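Local structure of SAM-dependent methyltransferase (Exiguobacterium sibiricum 255-15, 3D2L) at residues Trp26-Ile40 against Leu91-Leu103. The protein probably transfers methyl groups from S-adenosylmethionine to an acceptor that has not been identified. Sequence-based numbering, arbitrary orientation.
Sequences WVLEQVEPGKRIADI and LELPEPVDAITIL
Arg-36 and Asp-98 meet where strands 36-40 and 97-102 come together, and show how a parallel pair can be fixed at its start by side chains as well as backbone. Asp-98 OD2 takes the backbone N-H of Arg-36 on its anti lone pair, 2.7 Å away and nearly straight at 172°. The same oxygen lies over one face of the Arg-36 guanidinium, 3.3 Å from NH1, a salt bridge of charge alone. A bend at chi3 (-53°) brings the guanidinium edge round to the Pro-96 carbonyl, whose O accepts the NE hydrogen, 2.8 Å from NE, from above the carbonyl plane. A leucine for Arg-36 would probably leave Asp-98 without this close countercharge and the Pro-96 carbonyl without this donor.

Arg-36 O accepts from both Asp-98 N and Ala-99 N, and the ladder continues through Ala-38 N to Ala-99 O, Thr-101 N to Ala-38 O and Ile-40 N to Thr-101 O. Beside it, Thr-101 OG1 donates to Asp-39 OD1 (2.8 Å) from above the carboxylate plane, while Thr-48 bonds OD2. A water joins Ile-40 O to Leu-103 N.

Val-27 on Thr-101 CG2 brings helix 20-30 against one face, and Val-31 CG2, from the loop that follows, reaches Ala-99 CB at 3.7 Å. On the other, Ala-38 CB meets Leu-93 CD1, helix 113-126 packs over Ile-100, and Ile-40 CD1 lies between Leu-91 CD1 and Ile-102 CG1, tight against the latter (3.4 Å), also touching Ile-100 CG2. Strands 56-61 and 131-138 flank the pair in the 3-2-1-4-5-7-6 sheet characteristic of the Rossmann-like class I methyltransferase fold.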
loop_
_atom_site.group_PDB
_atom_site.type_symbol
_atom_site.label_atom_id
_atom_site.label_comp_id
_atom_site.label_asym_id
_atom_site.label_seq_id
_atom_site.Cartn_x
_atom_site.Cartn_y
_atom_site.Cartn_z
ATOM N N TRP A 26 2.016 3.670 13.494
ATOM C CA TRP A 26 2.094 2.209 13.653
ATOM C C TRP A 26 3.486 1.670 13.312
ATOM O O TRP A 26 4.046 0.864 14.045
ATOM C CB TRP A 26 1.007 1.540 12.792
ATOM C CG TRP A 26 1.128 0.048 12.678
ATOM C CD1 TRP A 26 1.044 -0.844 13.680
ATOM C CD2 TRP A 26 1.318 -0.706 11.484
ATOM N NE1 TRP A 26 1.213 -2.107 13.204
ATOM C CE2 TRP A 26 1.379 -2.062 11.857
ATOM C CE3 TRP A 26 1.461 -0.373 10.139
ATOM C CZ2 TRP A 26 1.532 -3.098 10.933
ATOM C CZ3 TRP A 26 1.628 -1.416 9.204
ATOM C CH2 TRP A 26 1.653 -2.764 9.620
ATOM N N VAL A 27 4.060 2.143 12.213
ATOM C CA VAL A 27 5.401 1.733 11.819
ATOM C C VAL A 27 6.358 2.116 12.969
ATOM O O VAL A 27 7.206 1.323 13.352
ATOM C CB VAL A 27 5.839 2.334 10.441
ATOM C CG1 VAL A 27 7.332 1.984 10.110
ATOM C CG2 VAL A 27 4.889 1.869 9.270
ATOM N N LEU A 28 6.196 3.320 13.522
ATOM C CA LEU A 28 7.037 3.802 14.639
ATOM C C LEU A 28 6.996 2.876 15.874
ATOM O O LEU A 28 7.963 2.815 16.643
ATOM C CB LEU A 28 6.656 5.234 14.976
ATOM C CG LEU A 28 7.162 6.249 13.955
ATOM C CD1 LEU A 28 6.514 7.571 14.145
ATOM C CD2 LEU A 28 8.689 6.376 14.038
ATOM N N GLU A 29 5.889 2.148 16.057
ATOM C CA GLU A 29 5.770 1.181 17.150
ATOM C C GLU A 29 6.538 -0.096 16.906
ATOM O O GLU A 29 6.821 -0.822 17.858
ATOM C CB GLU A 29 4.311 0.783 17.368
ATOM C CG GLU A 29 3.403 1.938 17.692
ATOM C CD GLU A 29 1.933 1.508 17.841
ATOM O OE1 GLU A 29 1.533 0.447 17.277
ATOM O OE2 GLU A 29 1.191 2.261 18.516
ATOM N N GLN A 30 6.849 -0.393 15.641
ATOM C CA GLN A 30 7.525 -1.624 15.267
ATOM C C GLN A 30 8.953 -1.497 14.809
ATOM O O GLN A 30 9.685 -2.472 14.923
ATOM C CB GLN A 30 6.784 -2.333 14.104
ATOM C CG GLN A 30 5.311 -2.390 14.245
ATOM C CD GLN A 30 4.862 -3.027 15.522
ATOM O OE1 GLN A 30 5.545 -3.889 16.083
ATOM N NE2 GLN A 30 3.691 -2.608 15.999
ATOM N N VAL A 31 9.348 -0.337 14.276
ATOM C CA VAL A 31 10.693 -0.170 13.707
ATOM C C VAL A 31 11.289 1.053 14.318
ATOM O O VAL A 31 10.678 2.108 14.243
ATOM C CB VAL A 31 10.643 -0.033 12.143
ATOM C CG1 VAL A 31 12.082 0.141 11.520
ATOM C CG2 VAL A 31 9.901 -1.230 11.537
ATOM N N GLU A 32 12.456 0.911 14.956
ATOM C CA GLU A 32 13.118 2.052 15.626
ATOM C C GLU A 32 13.415 3.177 14.660
ATOM O O GLU A 32 13.925 2.929 13.562
ATOM C CB GLU A 32 14.451 1.662 16.279
ATOM C CG GLU A 32 14.372 0.741 17.484
ATOM C CD GLU A 32 14.097 -0.721 17.125
ATOM O OE1 GLU A 32 13.801 -1.017 15.930
ATOM O OE2 GLU A 32 14.186 -1.574 18.054
ATOM N N PRO A 33 13.110 4.432 15.061
ATOM C CA PRO A 33 13.448 5.508 14.167
ATOM C C PRO A 33 14.911 5.493 13.825
ATOM O O PRO A 33 15.709 4.984 14.594
ATOM C CB PRO A 33 13.036 6.754 14.955
ATOM C CG PRO A 33 11.894 6.258 15.797
ATOM C CD PRO A 33 12.339 4.910 16.229
ATOM N N GLY A 34 15.259 6.003 12.656
ATOM C CA GLY A 34 16.666 6.028 12.222
ATOM C C GLY A 34 17.060 4.834 11.358
ATOM O O GLY A 34 18.063 4.871 10.655
ATOM N N LYS A 35 16.285 3.768 11.437
ATOM C CA LYS A 35 16.504 2.591 10.607
ATOM C C LYS A 35 16.164 2.826 9.129
ATOM O O LYS A 35 15.545 3.839 8.749
ATOM C CB LYS A 35 15.756 1.381 11.179
ATOM C CG LYS A 35 16.300 0.978 12.549
ATOM C CD LYS A 35 16.511 -0.501 12.640
ATOM C CE LYS A 35 17.392 -0.905 13.812
ATOM N NZ LYS A 35 16.595 -1.317 14.963
ATOM N N ARG A 36 16.609 1.874 8.310
ATOM C CA ARG A 36 16.489 1.909 6.863
ATOM C C ARG A 36 15.300 1.087 6.474
ATOM O O ARG A 36 15.209 -0.066 6.869
ATOM C CB ARG A 36 17.749 1.367 6.180
ATOM C CG ARG A 36 19.000 2.164 6.537
ATOM C CD ARG A 36 20.301 1.613 5.904
ATOM N NE ARG A 36 20.509 0.188 6.177
ATOM C CZ ARG A 36 20.853 -0.329 7.360
ATOM N NH1 ARG A 36 21.029 0.445 8.436
ATOM N NH2 ARG A 36 21.003 -1.651 7.473
ATOM N N ILE A 37 14.399 1.721 5.729
ATOM C CA ILE A 37 13.147 1.128 5.272
ATOM C C ILE A 37 12.938 1.237 3.764
ATOM O O ILE A 37 13.227 2.269 3.144
ATOM C CB ILE A 37 11.885 1.795 5.925
ATOM C CG1 ILE A 37 11.882 1.606 7.439
ATOM C CG2 ILE A 37 10.579 1.221 5.338
ATOM C CD1 ILE A 37 10.543 1.949 8.116
ATOM N N ALA A 38 12.453 0.149 3.187
ATOM C CA ALA A 38 12.001 0.131 1.801
ATOM C C ALA A 38 10.470 0.111 1.872
ATOM O O ALA A 38 9.853 -0.812 2.434
ATOM C CB ALA A 38 12.546 -1.079 1.046
ATOM N N ASP A 39 9.857 1.157 1.350
ATOM C CA ASP A 39 8.380 1.283 1.306
ATOM C C ASP A 39 7.984 0.942 -0.104
ATOM O O ASP A 39 8.230 1.703 -1.052
ATOM C CB ASP A 39 7.964 2.696 1.671
ATOM C CG ASP A 39 6.454 2.862 1.759
ATOM O OD1 ASP A 39 5.764 1.919 2.250
ATOM O OD2 ASP A 39 5.987 3.951 1.344
ATOM N N ILE A 40 7.358 -0.207 -0.240
ATOM C CA ILE A 40 7.054 -0.754 -1.523
ATOM C C ILE A 40 5.580 -0.616 -1.916
ATOM O O ILE A 40 4.708 -0.661 -1.109
ATOM C CB ILE A 40 7.639 -2.165 -1.674
ATOM C CG1 ILE A 40 6.852 -3.155 -0.896
ATOM C CG2 ILE A 40 9.117 -2.224 -1.182
ATOM C CD1 ILE A 40 7.519 -4.447 -0.800
ATOM N N LEU A 91 11.720 -7.422 -5.899
ATOM C CA LEU A 91 12.512 -6.317 -5.366
ATOM C C LEU A 91 13.976 -6.599 -5.445
ATOM O O LEU A 91 14.420 -7.729 -5.252
ATOM C CB LEU A 91 12.250 -6.051 -3.898
ATOM C CG LEU A 91 10.865 -5.641 -3.505
ATOM C CD1 LEU A 91 10.898 -5.492 -1.989
ATOM C CD2 LEU A 91 10.529 -4.338 -4.248
ATOM N N GLU A 92 14.740 -5.548 -5.666
ATOM C CA GLU A 92 16.166 -5.707 -5.689
ATOM C C GLU A 92 16.792 -4.365 -5.388
ATOM O O GLU A 92 16.743 -3.446 -6.208
ATOM C CB GLU A 92 16.623 -6.295 -7.018
ATOM C CG GLU A 92 18.079 -6.763 -6.960
ATOM C CD GLU A 92 18.422 -7.760 -8.048
ATOM O OE1 GLU A 92 17.569 -8.027 -8.926
ATOM O OE2 GLU A 92 19.547 -8.270 -8.004
ATOM N N LEU A 93 17.324 -4.253 -4.172
ATOM C CA LEU A 93 17.979 -3.045 -3.709
ATOM C C LEU A 93 19.413 -3.392 -3.384
ATOM O O LEU A 93 19.693 -4.489 -2.918
ATOM C CB LEU A 93 17.241 -2.469 -2.505
ATOM C CG LEU A 93 15.849 -1.953 -2.867
ATOM C CD1 LEU A 93 15.025 -1.711 -1.627
ATOM C CD2 LEU A 93 15.929 -0.667 -3.740
ATOM N N PRO A 94 20.333 -2.467 -3.666
ATOM C CA PRO A 94 21.753 -2.718 -3.429
ATOM C C PRO A 94 22.166 -2.570 -1.972
ATOM O O PRO A 94 22.991 -3.351 -1.488
ATOM C CB PRO A 94 22.440 -1.656 -4.292
ATOM C CG PRO A 94 21.442 -0.524 -4.364
ATOM C CD PRO A 94 20.087 -1.137 -4.259
ATOM N N GLU A 95 21.608 -1.570 -1.287
ATOM C CA GLU A 95 21.945 -1.310 0.111
ATOM C C GLU A 95 21.001 -2.088 1.021
ATOM O O GLU A 95 19.846 -2.344 0.664
ATOM C CB GLU A 95 21.886 0.197 0.427
ATOM C CG GLU A 95 22.844 1.063 -0.416
ATOM N N PRO A 96 21.488 -2.450 2.217
ATOM C CA PRO A 96 20.666 -3.242 3.157
ATOM C C PRO A 96 19.508 -2.458 3.758
ATOM O O PRO A 96 19.605 -1.213 3.923
ATOM C CB PRO A 96 21.667 -3.628 4.261
ATOM C CG PRO A 96 22.758 -2.566 4.202
ATOM C CD PRO A 96 22.824 -2.119 2.760
ATOM N N VAL A 97 18.402 -3.150 4.047
ATOM C CA VAL A 97 17.279 -2.497 4.758
ATOM C C VAL A 97 16.902 -3.299 5.991
ATOM O O VAL A 97 16.961 -4.514 6.002
ATOM C CB VAL A 97 15.990 -2.192 3.893
ATOM C CG1 VAL A 97 16.347 -1.436 2.619
ATOM C CG2 VAL A 97 15.136 -3.420 3.622
ATOM N N ASP A 98 16.481 -2.565 7.004
ATOM C CA ASP A 98 16.070 -3.094 8.274
ATOM C C ASP A 98 14.612 -3.460 8.297
ATOM O O ASP A 98 14.206 -4.232 9.148
ATOM C CB ASP A 98 16.293 -2.034 9.348
ATOM C CG ASP A 98 17.714 -1.552 9.386
ATOM O OD1 ASP A 98 18.593 -2.398 9.597
ATOM O OD2 ASP A 98 17.946 -0.329 9.228
ATOM N N ALA A 99 13.803 -2.837 7.441
ATOM C CA ALA A 99 12.372 -3.144 7.382
ATOM C C ALA A 99 11.815 -2.857 6.002
ATOM O O ALA A 99 12.340 -1.995 5.260
ATOM C CB ALA A 99 11.567 -2.336 8.465
ATOM N N ILE A 100 10.772 -3.610 5.659
ATOM C CA ILE A 100 9.994 -3.414 4.438
ATOM C C ILE A 100 8.570 -3.099 4.838
ATOM O O ILE A 100 7.976 -3.796 5.667
ATOM C CB ILE A 100 10.062 -4.675 3.490
ATOM C CG1 ILE A 100 11.453 -4.818 2.918
ATOM C CG2 ILE A 100 9.028 -4.602 2.338
ATOM C CD1 ILE A 100 11.638 -6.182 2.268
ATOM N N THR A 101 8.014 -2.019 4.270
ATOM C CA THR A 101 6.643 -1.665 4.514
ATOM C C THR A 101 5.839 -1.762 3.221
ATOM O O THR A 101 6.266 -1.304 2.157
ATOM C CB THR A 101 6.479 -0.242 5.159
ATOM O OG1 THR A 101 7.157 0.751 4.359
ATOM C CG2 THR A 101 7.067 -0.254 6.571
ATOM N N ILE A 102 4.643 -2.323 3.336
ATOM C CA ILE A 102 3.739 -2.450 2.192
ATOM C C ILE A 102 2.402 -1.994 2.715
ATOM O O ILE A 102 1.596 -2.764 3.229
ATOM C CB ILE A 102 3.651 -3.882 1.634
ATOM C CG1 ILE A 102 5.021 -4.538 1.572
ATOM C CG2 ILE A 102 3.002 -3.840 0.281
ATOM C CD1 ILE A 102 4.977 -5.912 0.885
ATOM N N LEU A 103 2.169 -0.708 2.550
ATOM C CA LEU A 103 1.083 -0.036 3.219
ATOM C C LEU A 103 -0.132 0.288 2.396
ATOM O O LEU A 103 -0.096 0.291 1.165
ATOM C CB LEU A 103 1.635 1.272 3.825
ATOM C CG LEU A 103 2.858 1.193 4.722
ATOM C CD1 LEU A 103 3.245 2.633 5.152
ATOM C CD2 LEU A 103 2.610 0.315 5.926
HETATM O O HOH W 1 3.857 1.013 0.954
#